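Local coordinates for beta-methylmalyl-CoA dehydratase (PDB 4E3E), which catalyses the reversible dehydration of (2R,3S)-beta-methylmalyl-CoA to mesaconyl-CoA in the glyoxylate assimilation cycle, at residues 89-94 / 143-148; 169-174 / 299-304; 197-202 / 346-351; 203-208 / 293-298. All blocks are in the same frame, centred on the assembly; numbering follows the deposited sequence.

Contact 1: residues 89-94 / 143-148; sequences GYAGGR and IRWVMV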
loop_
_atom_site.group_PDB
_atom_site.type_symbol
_atom_site.label_atom_id
_atom_site.label_comp_id
_atom_site.label_asym_id
_atom_site.label_seq_id
_atom_site.Cartn_x
_atom_site.Cartn_y
_atom_site.Cartn_z
ATOM N N GLY A 89 -1.177 29.586 1.822
ATOM C CA GLY A 89 0.103 29.676 1.117
ATOM C C GLY A 89 1.233 29.035 1.893
ATOM O O GLY A 89 1.042 28.603 3.039
ATOM N N TYR A 90 2.400 28.964 1.251
ATOM C CA TYR A 90 3.643 28.474 1.852
ATOM C C TYR A 90 4.705 29.494 1.468
ATOM O O TYR A 90 4.550 30.207 0.464
ATOM C CB TYR A 90 4.061 27.113 1.255
ATOM C CG TYR A 90 2.997 26.038 1.244
ATOM C CD1 TYR A 90 2.090 25.948 0.194
ATOM C CD2 TYR A 90 2.921 25.095 2.267
ATOM C CE1 TYR A 90 1.116 24.964 0.165
ATOM C CE2 TYR A 90 1.948 24.093 2.250
ATOM C CZ TYR A 90 1.054 24.034 1.196
ATOM O OH TYR A 90 0.084 23.055 1.166
ATOM N N ALA A 91 5.775 29.575 2.260
ATOM C CA ALA A 91 6.927 30.402 1.907
ATOM C C ALA A 91 8.141 29.884 2.636
ATOM O O ALA A 91 8.014 29.229 3.678
ATOM C CB ALA A 91 6.685 31.868 2.266
ATOM N N GLY A 92 9.314 30.153 2.064
ATOM C CA GLY A 92 10.584 29.863 2.728
ATOM C C GLY A 92 10.723 28.406 3.115
ATOM O O GLY A 92 11.230 28.089 4.197
ATOM N N GLY A 93 10.266 27.517 2.236
ATOM C CA GLY A 93 10.385 26.077 2.469
ATOM C C GLY A 93 11.764 25.597 2.086
ATOM O O GLY A 93 12.014 25.337 0.911
ATOM N N ARG A 94 12.662 25.493 3.069
ATOM C CA ARG A 94 14.062 25.126 2.827
ATOM C C ARG A 94 14.318 23.683 3.279
ATOM O O ARG A 94 14.133 23.371 4.459
ATOM C CB ARG A 94 14.992 26.077 3.595
ATOM C CG ARG A 94 16.483 25.792 3.409
ATOM C CD ARG A 94 17.322 26.653 4.336
ATOM N NE ARG A 94 17.069 26.335 5.740
ATOM C CZ ARG A 94 17.715 25.397 6.428
ATOM N NH1 ARG A 94 18.663 24.672 5.846
ATOM N NH2 ARG A 94 17.414 25.192 7.706
ATOM N N ILE A 143 7.153 28.210 6.153
ATOM C CA ILE A 143 6.080 28.998 6.713
ATOM C C ILE A 143 4.831 28.631 5.939
ATOM O O ILE A 143 4.872 28.461 4.722
ATOM C CB ILE A 143 6.368 30.510 6.572
ATOM C CG1 ILE A 143 7.535 30.916 7.483
ATOM C CG2 ILE A 143 5.124 31.345 6.858
ATOM C CD1 ILE A 143 8.188 32.209 7.058
ATOM N N ARG A 144 3.717 28.472 6.638
ATOM C CA ARG A 144 2.450 28.350 5.953
ATOM C C ARG A 144 1.437 29.177 6.712
ATOM O O ARG A 144 1.636 29.486 7.898
ATOM C CB ARG A 144 2.015 26.874 5.789
ATOM C CG ARG A 144 1.360 26.197 6.993
ATOM C CD ARG A 144 0.857 24.822 6.583
ATOM N NE ARG A 144 0.447 23.950 7.688
ATOM C CZ ARG A 144 -0.798 23.507 7.878
ATOM N NH1 ARG A 144 -1.794 23.867 7.053
ATOM N NH2 ARG A 144 -1.053 22.690 8.898
ATOM N N TRP A 145 0.369 29.560 6.026
ATOM C CA TRP A 145 -0.715 30.259 6.689
ATOM C C TRP A 145 -2.025 29.667 6.299
ATOM O O TRP A 145 -2.195 29.207 5.170
ATOM C CB TRP A 145 -0.640 31.786 6.524
ATOM C CG TRP A 145 -0.591 32.319 5.110
ATOM C CD1 TRP A 145 -1.608 32.967 4.420
ATOM C CD2 TRP A 145 0.554 32.313 4.181
ATOM N NE1 TRP A 145 -1.197 33.338 3.162
ATOM C CE2 TRP A 145 0.087 32.979 2.951
ATOM C CE3 TRP A 145 1.868 31.839 4.237
ATOM C CZ2 TRP A 145 0.908 33.139 1.841
ATOM C CZ3 TRP A 145 2.689 32.008 3.111
ATOM C CH2 TRP A 145 2.217 32.641 1.942
ATOM N N VAL A 146 -2.934 29.624 7.268
ATOM C CA VAL A 146 -4.201 28.900 7.162
ATOM C C VAL A 146 -5.343 29.775 7.661
ATOM O O VAL A 146 -5.173 30.571 8.586
ATOM C CB VAL A 146 -4.197 27.576 7.978
ATOM C CG1 VAL A 146 -3.320 26.536 7.316
ATOM C CG2 VAL A 146 -3.680 27.790 9.387
HETATM N N MSE A 147 -6.507 29.617 7.049
HETATM C CA MSE A 147 -7.700 30.305 7.510
HETATM C C MSE A 147 -8.373 29.358 8.459
HETATM O O MSE A 147 -8.766 28.258 8.064
HETATM C CB MSE A 147 -8.590 30.584 6.318
HETATM C CG MSE A 147 -9.770 31.389 6.843
HETATM SE SE MSE A 147 -10.883 31.820 5.298
HETATM C CE MSE A 147 -9.928 33.437 4.678
ATOM N N VAL A 148 -8.493 29.770 9.720
ATOM C CA VAL A 148 -9.036 28.905 10.775
ATOM C C VAL A 148 -10.343 29.452 11.344
ATOM O O VAL A 148 -10.484 30.666 11.557
ATOM C CB VAL A 148 -8.020 28.701 11.924
ATOM C CG1 VAL A 148 -8.533 27.689 12.948
ATOM C CG2 VAL A 148 -6.682 28.252 11.367
#

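Contact 2: residues 169-174 / 299-304; sequences VPVTDL and MAIPGR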
loop_
_atom_site.group_PDB
_atom_site.type_symbol
_atom_site.label_atom_id
_atom_site.label_comp_id
_atom_site.label_asym_id
_atom_site.label_seq_id
_atom_site.Cartn_x
_atom_site.Cartn_y
_atom_site.Cartn_z
ATOM N N VAL A 169 13.204 30.849 -1.388
ATOM C CA VAL A 169 14.396 30.481 -0.629
ATOM C C VAL A 169 15.607 30.911 -1.461
ATOM O O VAL A 169 15.738 30.481 -2.604
ATOM C CB VAL A 169 14.453 28.959 -0.361
ATOM C CG1 VAL A 169 15.767 28.577 0.329
ATOM C CG2 VAL A 169 13.243 28.507 0.467
ATOM N N PRO A 170 16.495 31.769 -0.900
ATOM C CA PRO A 170 17.668 32.215 -1.669
ATOM C C PRO A 170 18.579 31.054 -2.076
ATOM O O PRO A 170 18.762 30.104 -1.308
ATOM C CB PRO A 170 18.419 33.132 -0.693
ATOM C CG PRO A 170 17.396 33.558 0.300
ATOM C CD PRO A 170 16.416 32.422 0.420
ATOM N N VAL A 171 19.147 31.149 -3.273
ATOM C CA VAL A 171 20.022 30.113 -3.804
ATOM C C VAL A 171 21.207 29.853 -2.849
ATOM O O VAL A 171 21.719 28.732 -2.770
ATOM C CB VAL A 171 20.468 30.452 -5.256
ATOM C CG1 VAL A 171 21.526 31.550 -5.290
ATOM C CG2 VAL A 171 20.974 29.212 -5.968
ATOM N N THR A 172 21.599 30.878 -2.092
ATOM C CA THR A 172 22.685 30.748 -1.120
ATOM C C THR A 172 22.259 29.948 0.115
ATOM O O THR A 172 23.111 29.537 0.895
ATOM C CB THR A 172 23.216 32.123 -0.687
ATOM O OG1 THR A 172 22.108 32.962 -0.340
ATOM C CG2 THR A 172 23.999 32.779 -1.831
ATOM N N ASP A 173 20.954 29.713 0.282
ATOM C CA ASP A 173 20.434 28.899 1.400
ATOM C C ASP A 173 20.171 27.429 1.038
ATOM O O ASP A 173 19.829 26.630 1.912
ATOM C CB ASP A 173 19.124 29.495 1.960
ATOM C CG ASP A 173 19.344 30.780 2.748
ATOM O OD1 ASP A 173 20.496 31.131 3.060
ATOM O OD2 ASP A 173 18.348 31.445 3.067
ATOM N N LEU A 174 20.303 27.076 -0.238
ATOM C CA LEU A 174 19.974 25.718 -0.685
ATOM C C LEU A 174 21.020 24.709 -0.252
ATOM O O LEU A 174 22.202 24.957 -0.383
ATOM C CB LEU A 174 19.842 25.661 -2.205
ATOM C CG LEU A 174 18.797 26.566 -2.870
ATOM C CD1 LEU A 174 18.783 26.339 -4.372
ATOM C CD2 LEU A 174 17.417 26.316 -2.306
HETATM N N MSE A 299 19.538 29.556 -12.075
HETATM C CA MSE A 299 20.482 30.191 -11.157
HETATM C C MSE A 299 21.661 29.275 -10.952
HETATM O O MSE A 299 21.488 28.053 -10.823
HETATM C CB MSE A 299 19.771 30.521 -9.821
HETATM C CG MSE A 299 18.251 30.741 -9.999
HETATM SE SE MSE A 299 17.215 30.766 -8.315
HETATM C CE MSE A 299 15.933 32.246 -8.617
ATOM N N ALA A 300 22.868 29.848 -10.941
ATOM C CA ALA A 300 24.076 29.118 -10.565
ATOM C C ALA A 300 24.068 28.860 -9.059
ATOM O O ALA A 300 23.512 29.655 -8.289
ATOM C CB ALA A 300 25.325 29.914 -10.938
ATOM N N ILE A 301 24.696 27.762 -8.645
ATOM C CA ILE A 301 24.851 27.462 -7.236
ATOM C C ILE A 301 26.231 27.965 -6.863
ATOM O O ILE A 301 27.219 27.561 -7.492
ATOM C CB ILE A 301 24.726 25.944 -6.930
ATOM C CG1 ILE A 301 23.333 25.403 -7.328
ATOM C CG2 ILE A 301 25.006 25.667 -5.456
ATOM C CD1 ILE A 301 22.233 25.747 -6.354
ATOM N N PRO A 302 26.305 28.861 -5.855
ATOM C CA PRO A 302 27.583 29.402 -5.403
ATOM C C PRO A 302 28.555 28.288 -5.065
ATOM O O PRO A 302 28.201 27.366 -4.325
ATOM C CB PRO A 302 27.212 30.189 -4.138
ATOM C CG PRO A 302 25.778 30.532 -4.307
ATOM C CD PRO A 302 25.165 29.417 -5.098
ATOM N N GLY A 303 29.760 28.369 -5.620
ATOM C CA GLY A 303 30.830 27.421 -5.319
ATOM C C GLY A 303 30.777 26.102 -6.082
ATOM O O GLY A 303 31.661 25.254 -5.899
ATOM N N ARG A 304 29.761 25.925 -6.937
ATOM C CA ARG A 304 29.527 24.646 -7.643
ATOM C C ARG A 304 29.317 24.849 -9.140
ATOM O O ARG A 304 28.612 25.770 -9.546
ATOM C CB ARG A 304 28.275 23.927 -7.098
ATOM C CG ARG A 304 28.198 23.760 -5.591
ATOM C CD ARG A 304 29.112 22.656 -5.112
ATOM N NE ARG A 304 28.732 21.358 -5.665
ATOM C CZ ARG A 304 27.993 20.458 -5.026
ATOM N NH1 ARG A 304 27.553 20.707 -3.795
ATOM N NH2 ARG A 304 27.720 19.298 -5.609
#

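Contact 3: residues 197-202 / 346-351; sequences DDYEVG and VLMPRR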
loop_
_atom_site.group_PDB
_atom_site.type_symbol
_atom_site.label_atom_id
_atom_site.label_comp_id
_atom_site.label_asym_id
_atom_site.label_seq_id
_atom_site.Cartn_x
_atom_site.Cartn_y
_atom_site.Cartn_z
ATOM N N ASP A 197 21.979 23.167 -18.477
ATOM C CA ASP A 197 22.364 24.052 -19.571
ATOM C C ASP A 197 21.330 24.123 -20.691
ATOM O O ASP A 197 21.264 25.129 -21.386
ATOM C CB ASP A 197 23.713 23.627 -20.162
ATOM C CG ASP A 197 24.743 23.299 -19.088
ATOM O OD1 ASP A 197 24.502 22.367 -18.290
ATOM O OD2 ASP A 197 25.797 23.969 -19.047
ATOM N N ASP A 198 20.521 23.075 -20.857
ATOM C CA ASP A 198 19.658 22.950 -22.035
ATOM C C ASP A 198 18.260 23.538 -21.861
ATOM O O ASP A 198 17.523 23.694 -22.836
ATOM C CB ASP A 198 19.555 21.482 -22.477
ATOM C CG ASP A 198 20.910 20.815 -22.595
ATOM O OD1 ASP A 198 21.829 21.410 -23.196
ATOM O OD2 ASP A 198 21.056 19.687 -22.078
ATOM N N TYR A 199 17.892 23.854 -20.623
ATOM C CA TYR A 199 16.584 24.438 -20.352
ATOM C C TYR A 199 16.602 25.944 -20.619
ATOM O O TYR A 199 17.603 26.615 -20.363
ATOM C CB TYR A 199 16.129 24.079 -18.931
ATOM C CG TYR A 199 15.647 22.655 -18.854
ATOM C CD1 TYR A 199 16.540 21.603 -18.621
ATOM C CD2 TYR A 199 14.294 22.344 -19.074
ATOM C CE1 TYR A 199 16.099 20.289 -18.584
ATOM C CE2 TYR A 199 13.845 21.029 -19.042
ATOM C CZ TYR A 199 14.748 20.014 -18.788
ATOM O OH TYR A 199 14.303 18.725 -18.749
ATOM N N GLU A 200 15.507 26.458 -21.178
ATOM C CA GLU A 200 15.398 27.867 -21.540
ATOM C C GLU A 200 14.458 28.572 -20.581
ATOM O O GLU A 200 13.315 28.140 -20.399
ATOM C CB GLU A 200 14.879 28.022 -22.974
ATOM C CG GLU A 200 15.840 27.511 -24.039
ATOM C CD GLU A 200 15.144 27.135 -25.335
ATOM O OE1 GLU A 200 14.218 27.863 -25.767
ATOM O OE2 GLU A 200 15.526 26.103 -25.929
ATOM N N VAL A 201 14.940 29.653 -19.969
ATOM C CA VAL A 201 14.126 30.441 -19.037
ATOM C C VAL A 201 12.904 30.960 -19.797
ATOM O O VAL A 201 13.037 31.489 -20.901
ATOM C CB VAL A 201 14.940 31.605 -18.440
ATOM C CG1 VAL A 201 14.044 32.517 -17.612
ATOM C CG2 VAL A 201 16.106 31.070 -17.593
ATOM N N GLY A 202 11.741 30.751 -19.238
ATOM C CA GLY A 202 10.496 31.097 -19.869
ATOM C C GLY A 202 9.847 30.008 -20.686
ATOM O O GLY A 202 8.718 30.120 -21.040
ATOM N N VAL A 346 14.413 23.254 -8.052
ATOM C CA VAL A 346 14.988 21.924 -8.225
ATOM C C VAL A 346 16.489 22.048 -8.432
ATOM O O VAL A 346 16.995 23.107 -8.830
ATOM C CB VAL A 346 14.360 21.180 -9.420
ATOM C CG1 VAL A 346 12.866 20.952 -9.182
ATOM C CG2 VAL A 346 14.584 21.964 -10.723
ATOM N N LEU A 347 17.204 20.975 -8.137
ATOM C CA LEU A 347 18.609 20.877 -8.482
ATOM C C LEU A 347 18.709 19.997 -9.726
ATOM O O LEU A 347 17.988 19.000 -9.829
ATOM C CB LEU A 347 19.418 20.264 -7.330
ATOM C CG LEU A 347 19.319 20.919 -5.944
ATOM C CD1 LEU A 347 20.098 20.112 -4.912
ATOM C CD2 LEU A 347 19.811 22.361 -5.971
HETATM N N MSE A 348 19.596 20.357 -10.656
HETATM C CA MSE A 348 19.810 19.567 -11.881
HETATM C C MSE A 348 21.284 19.522 -12.228
HETATM O O MSE A 348 21.961 20.547 -12.162
HETATM C CB MSE A 348 19.010 20.204 -13.019
HETATM C CG MSE A 348 19.216 19.456 -14.336
HETATM SE SE MSE A 348 17.977 20.094 -15.743
HETATM C CE MSE A 348 16.153 19.668 -15.078
ATOM N N PRO A 349 21.803 18.341 -12.628
ATOM C CA PRO A 349 23.197 18.267 -13.051
ATOM C C PRO A 349 23.481 19.211 -14.215
ATOM O O PRO A 349 22.604 19.449 -15.068
ATOM C CB PRO A 349 23.351 16.825 -13.524
ATOM C CG PRO A 349 22.275 16.081 -12.818
ATOM C CD PRO A 349 21.131 17.032 -12.727
ATOM N N ARG A 350 24.692 19.743 -14.233
ATOM C CA ARG A 350 25.171 20.601 -15.331
ATOM C C ARG A 350 26.101 19.847 -16.285
ATOM O O ARG A 350 26.712 18.846 -15.904
ATOM C CB ARG A 350 25.917 21.802 -14.765
ATOM C CG ARG A 350 25.032 22.766 -14.003
ATOM C CD ARG A 350 25.829 23.945 -13.455
ATOM N NE ARG A 350 26.658 24.605 -14.467
ATOM C CZ ARG A 350 27.256 25.782 -14.300
ATOM N NH1 ARG A 350 27.125 26.454 -13.166
ATOM N NH2 ARG A 350 27.991 26.295 -15.280
ATOM N N ARG A 351 26.212 20.323 -17.522
ATOM C CA ARG A 351 27.155 19.716 -18.461
ATOM C C ARG A 351 28.599 19.997 -18.044
ATOM O O ARG A 351 28.916 21.092 -17.582
ATOM C CB ARG A 351 26.892 20.181 -19.890
ATOM C CG ARG A 351 27.634 19.353 -20.932
ATOM C CD ARG A 351 26.960 19.408 -22.287
ATOM N NE ARG A 351 25.703 18.677 -22.295
ATOM C CZ ARG A 351 24.506 19.230 -22.436
ATOM N NH1 ARG A 351 24.383 20.550 -22.595
ATOM N NH2 ARG A 351 23.436 18.453 -22.430
HETATM O O HOH W 1 27.523 23.862 -17.124
#

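Contact 4: residues 203-208 / 293-298; sequences EKIDHV and SEILAK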
loop_
_atom_site.group_PDB
_atom_site.type_symbol
_atom_site.label_atom_id
_atom_site.label_comp_id
_atom_site.label_asym_id
_atom_site.label_seq_id
_atom_site.Cartn_x
_atom_site.Cartn_y
_atom_site.Cartn_z
ATOM N N GLU A 203 10.549 28.928 -20.918
ATOM C CA GLU A 203 9.980 27.843 -21.660
ATOM C C GLU A 203 8.909 27.133 -20.870
ATOM O O GLU A 203 8.975 27.049 -19.675
ATOM C CB GLU A 203 11.045 26.897 -22.169
ATOM C CG GLU A 203 11.161 25.594 -21.460
ATOM C CD GLU A 203 12.181 24.692 -22.093
ATOM O OE1 GLU A 203 13.312 24.681 -21.651
ATOM O OE2 GLU A 203 11.840 23.986 -23.022
ATOM N N LYS A 204 7.912 26.650 -21.580
ATOM C CA LYS A 204 6.809 25.931 -20.989
ATOM C C LYS A 204 6.809 24.502 -21.457
ATOM O O LYS A 204 7.083 24.231 -22.592
ATOM C CB LYS A 204 5.486 26.585 -21.310
ATOM C CG LYS A 204 5.405 28.003 -20.831
ATOM C CD LYS A 204 3.990 28.483 -20.808
ATOM C CE LYS A 204 3.942 29.935 -21.181
ATOM N NZ LYS A 204 3.013 30.622 -20.273
ATOM N N ILE A 205 6.531 23.598 -20.536
ATOM C CA ILE A 205 6.612 22.157 -20.778
ATOM C C ILE A 205 5.295 21.456 -20.444
ATOM O O ILE A 205 4.857 21.458 -19.287
ATOM C CB ILE A 205 7.725 21.532 -19.921
ATOM C CG1 ILE A 205 9.049 22.272 -20.163
ATOM C CG2 ILE A 205 7.861 20.043 -20.217
ATOM C CD1 ILE A 205 10.120 21.939 -19.147
ATOM N N ASP A 206 4.674 20.855 -21.454
ATOM C CA ASP A 206 3.443 20.087 -21.276
ATOM C C ASP A 206 3.836 18.671 -20.869
ATOM O O ASP A 206 4.479 17.973 -21.648
ATOM C CB ASP A 206 2.668 20.084 -22.598
ATOM C CG ASP A 206 1.319 19.384 -22.511
ATOM O OD1 ASP A 206 1.024 18.707 -21.510
ATOM O OD2 ASP A 206 0.539 19.514 -23.476
ATOM N N HIS A 207 3.463 18.246 -19.657
ATOM C CA HIS A 207 3.848 16.909 -19.170
ATOM C C HIS A 207 3.018 15.778 -19.727
ATOM O O HIS A 207 3.330 14.600 -19.492
ATOM C CB HIS A 207 3.920 16.873 -17.644
ATOM C CG HIS A 207 4.887 17.869 -17.079
ATOM N ND1 HIS A 207 6.192 17.897 -17.444
ATOM C CD2 HIS A 207 4.704 18.923 -16.190
ATOM C CE1 HIS A 207 6.813 18.909 -16.810
ATOM N NE2 HIS A 207 5.906 19.533 -16.037
ATOM N N VAL A 208 1.973 16.139 -20.485
ATOM C CA VAL A 208 1.184 15.211 -21.307
ATOM C C VAL A 208 0.256 14.276 -20.507
ATOM O O VAL A 208 -0.971 14.317 -20.685
ATOM C CB VAL A 208 2.067 14.399 -22.312
ATOM C CG1 VAL A 208 1.214 13.451 -23.140
ATOM C CG2 VAL A 208 2.853 15.333 -23.242
ATOM N N SER A 293 4.697 22.813 -16.722
ATOM C CA SER A 293 5.674 23.609 -15.980
ATOM C C SER A 293 6.261 24.744 -16.796
ATOM O O SER A 293 6.342 24.664 -18.024
ATOM C CB SER A 293 6.800 22.734 -15.421
ATOM O OG SER A 293 6.260 21.765 -14.531
ATOM N N GLU A 294 6.670 25.799 -16.098
ATOM C CA GLU A 294 7.421 26.888 -16.718
ATOM C C GLU A 294 8.759 27.004 -16.007
ATOM O O GLU A 294 8.809 26.871 -14.775
ATOM C CB GLU A 294 6.650 28.195 -16.589
ATOM C CG GLU A 294 7.405 29.405 -17.119
ATOM C CD GLU A 294 6.582 30.671 -17.055
ATOM O OE1 GLU A 294 5.413 30.601 -16.643
ATOM O OE2 GLU A 294 7.115 31.734 -17.419
ATOM N N ILE A 295 9.838 27.234 -16.763
ATOM C CA ILE A 295 11.108 27.569 -16.137
ATOM C C ILE A 295 11.065 29.071 -15.829
ATOM O O ILE A 295 11.220 29.904 -16.742
ATOM C CB ILE A 295 12.338 27.223 -17.018
ATOM C CG1 ILE A 295 12.298 25.760 -17.517
ATOM C CG2 ILE A 295 13.641 27.561 -16.275
ATOM C CD1 ILE A 295 12.234 24.694 -16.426
ATOM N N LEU A 296 10.819 29.414 -14.558
ATOM C CA LEU A 296 10.766 30.819 -14.113
ATOM C C LEU A 296 12.141 31.469 -14.120
ATOM O O LEU A 296 12.277 32.652 -14.440
ATOM C CB LEU A 296 10.178 30.925 -12.710
ATOM C CG LEU A 296 8.731 30.455 -12.563
ATOM C CD1 LEU A 296 8.292 30.555 -11.108
ATOM C CD2 LEU A 296 7.810 31.236 -13.495
ATOM N N ALA A 297 13.163 30.686 -13.774
ATOM C CA ALA A 297 14.509 31.219 -13.605
ATOM C C ALA A 297 15.517 30.104 -13.588
ATOM O O ALA A 297 15.188 28.945 -13.262
ATOM C CB ALA A 297 14.610 32.016 -12.307
ATOM N N LYS A 298 16.753 30.466 -13.924
ATOM C CA LYS A 298 17.882 29.559 -13.862
ATOM C C LYS A 298 18.977 30.250 -13.061
ATOM O O LYS A 298 19.311 31.411 -13.337
ATOM C CB LYS A 298 18.368 29.223 -15.278
ATOM C CG LYS A 298 19.620 28.361 -15.325
ATOM C CD LYS A 298 20.180 28.191 -16.742
ATOM C CE LYS A 298 19.254 27.401 -17.648
ATOM N NZ LYS A 298 19.843 27.216 -19.008
#

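Contact 1: residues 89-94 / 143-148
The indole of W145 lies flat over the backbone of G89. G89 CA sits 3.6 Å from the centroid of the six-membered ring and 12° off its normal, a CH-pi contact over the face, displaced toward the rim. Chi1 of W145 (56°) sets CG between its own backbone N and carbonyl carbon, from where the ring reaches across to the neighbouring strand. A CB on G89 would run into W145 CZ2, consistent with glycine here. The rim atom CZ3 of W145 stands 4.1 Å from CB of A91. An alanine in place of W145 would probably leave G89 without its aromatic cover and open a gap beside A91. On the opposite face of the sheet Y90 and R144 lie side by side and point the same way, CD2 of Y90 being 4.0 Å from CB of R144. The strands are antiparallel: A91 and I143 form a hydrogen-bonded pair, with I143 N to A91 O and A91 N to I143 O both 2.8 Å, and W145 N gives a longer bond of 3.2 Å to G89 O. Further out, Y126 stacks on W145, H279 bonds Y90 OH, and helix 65-80 packs F73 against Y90 and R144, the hot-dog arrangement of a helix wrapped by a curved sheet. R144 NH1 bonds OD1 of N87, a substrate-binding residue by similarity, while NH2 reaches T76 and S81. The buried guanidinium thus has its polar ends met by neutral oxygens, and R144 is probably a second-shell residue that steadies N87 at the substrate site.

Contact 2: residues 169-174 / 299-304
At the surface end of strand 288-300, where the chain leaves the sheet through a type II beta turn from I301 to R304, V171 of the loop that follows strand 138-149 packs against the turn. Its CG2, anti to the backbone N (CG1 at chi1 75°), does most of the touching: it meets CD1 of I301 at 3.7 Å and lies 3.5 Å from A300 O. CB of the selenomethionine M299 stands 4.2 Å from the same methyl group, while the other branch, CG1, faces CD of P302. The V171 and I301 side chains cross obliquely. This loop comes from the N-terminal half of the long hot-dog sheet, and the turn follows strand 288-300 of the C-terminal half, so the contact ties the chain joining the two halves to the end of that strand. CD1 of I301 also receives CD1 of L174 at 4.0 Å, the two side chains crossing at about a right angle; L174 in turn leans on A272 and A273 of strand 270-278. Nearer solvent, CG2 of T172 reaches CG of the P302 ring at 3.8 Å. No hydrogen bond joins the two segments; each bend is held within itself, by D173 N to P170 O and by R304 N to I301 O.

Contact 3: residues 197-202 / 346-351
Chi1 of R351 (-167°) sets CG anti to the backbone N and chi3 (-71°) bends the chain at NE, while D198 has its CG anti to the carbonyl carbon. The two side chains meet end-on in a bidentate salt bridge: NH1 lies 2.8 Å from D198 OD1 and NH2 2.7 Å from OD2, both oxygens approached on their syn sides. The two planes are nearly coplanar, and both oxygens lie close to the guanidinium plane. D197 works on the backbone instead. Its OD1 accepts from R351 N at 2.8 Å along an almost straight N-H (174°), the donor somewhat above the carboxylate plane, while OD2 takes a hydrogen bond from a water at 2.6 Å. That water accepts from R350 NE at 2.9 Å and donates to R351 O at 3.1 Å, so it links D197 to R350, whose charged atoms do not meet directly. Deeper in, the selenium of M348 stands 3.4 Å from CE1 of Y199, a Met-aromatic contact with SE oblique to the ring and 4.3 Å from its centroid. Y199 OH is bonded to G264 O, L265 of helix 250-265 touches both side chains, and K4 of the second subunit makes a cation-pi contact with the ring. The short 3-10 segment at 197-198 thus clasps the chain just past the end of strand 338-349. D198 OD2 has a second donor in L195 N, and with two arginines close by, both aspartates are likely to stay ionised and hold the C-terminal end of the chain.

Contact 4: residues 203-208 / 293-298
K204 and E294 form a non-hydrogen-bonded pair and I205 and S293 a hydrogen-bonded one, in antiparallel strands whose axes run 4.7 Å apart at 160°. I205 N reaches S293 O at 2.7 Å, S293 N returns to I205 O at 2.9 Å, and I295 N bonds E203 O at 3.0 Å. The imidazole of H207 meets S293 at its edge: NE2 and OG are 2.7 Å apart, nearly straight and in the ring plane, and either may be the donor. I205 O lies above the centre of one ring face. The ring is held at both nitrogens, since ND1 bonds N263 O, and S293 OG has another partner in T314 OG1 of the next strand. A phenylalanine in place of H207 would probably leave N263 O without its imidazole partner and S293 OG with T314 but no ring nitrogen. Strand 204-212 is the outermost of the C-terminal half of the sheet within this chain, so these bonds fasten the edge strand both to 288-300 and to helix 250-265, the central helix of a hot-dog fold. D206 OD1 accepts from V208 N, an Asx turn. On the face shared by K204 and E294, NZ and OE1 are 4.4 Å apart, beyond a salt bridge. E203 and I295 lie side by side, CG of E203 4.1 Å from CG1 of I295, and the carboxylate goes on to E200 N and, through OE2, to a salt bridge with K4 of the second subunit.

How the contacts relate
All four contacts reach one long antiparallel sheet, contact 1 near its middle and contact 4 at what is, within this chain, its outermost strand, with centres 24 Å apart. Contact 1 lies closest to the substrate site inferred by similarity, through N87; the L174 side chain of contact 2 is about 9 Å from that of G96. Contacts 1 and 2 touch where V169 CG2 packs 3.4 Å from G93 O, and contacts 2 and 3 where I301 CD1 lies 4.2 Å from L347 CD2. Contacts 2 and 4 share strand 288-300. Contacts 3 and 4 are joined by probable hydrogen bonds from K298 NZ to Y199 O and G202 N to I295 O, and K4 of the second subunit reaches both.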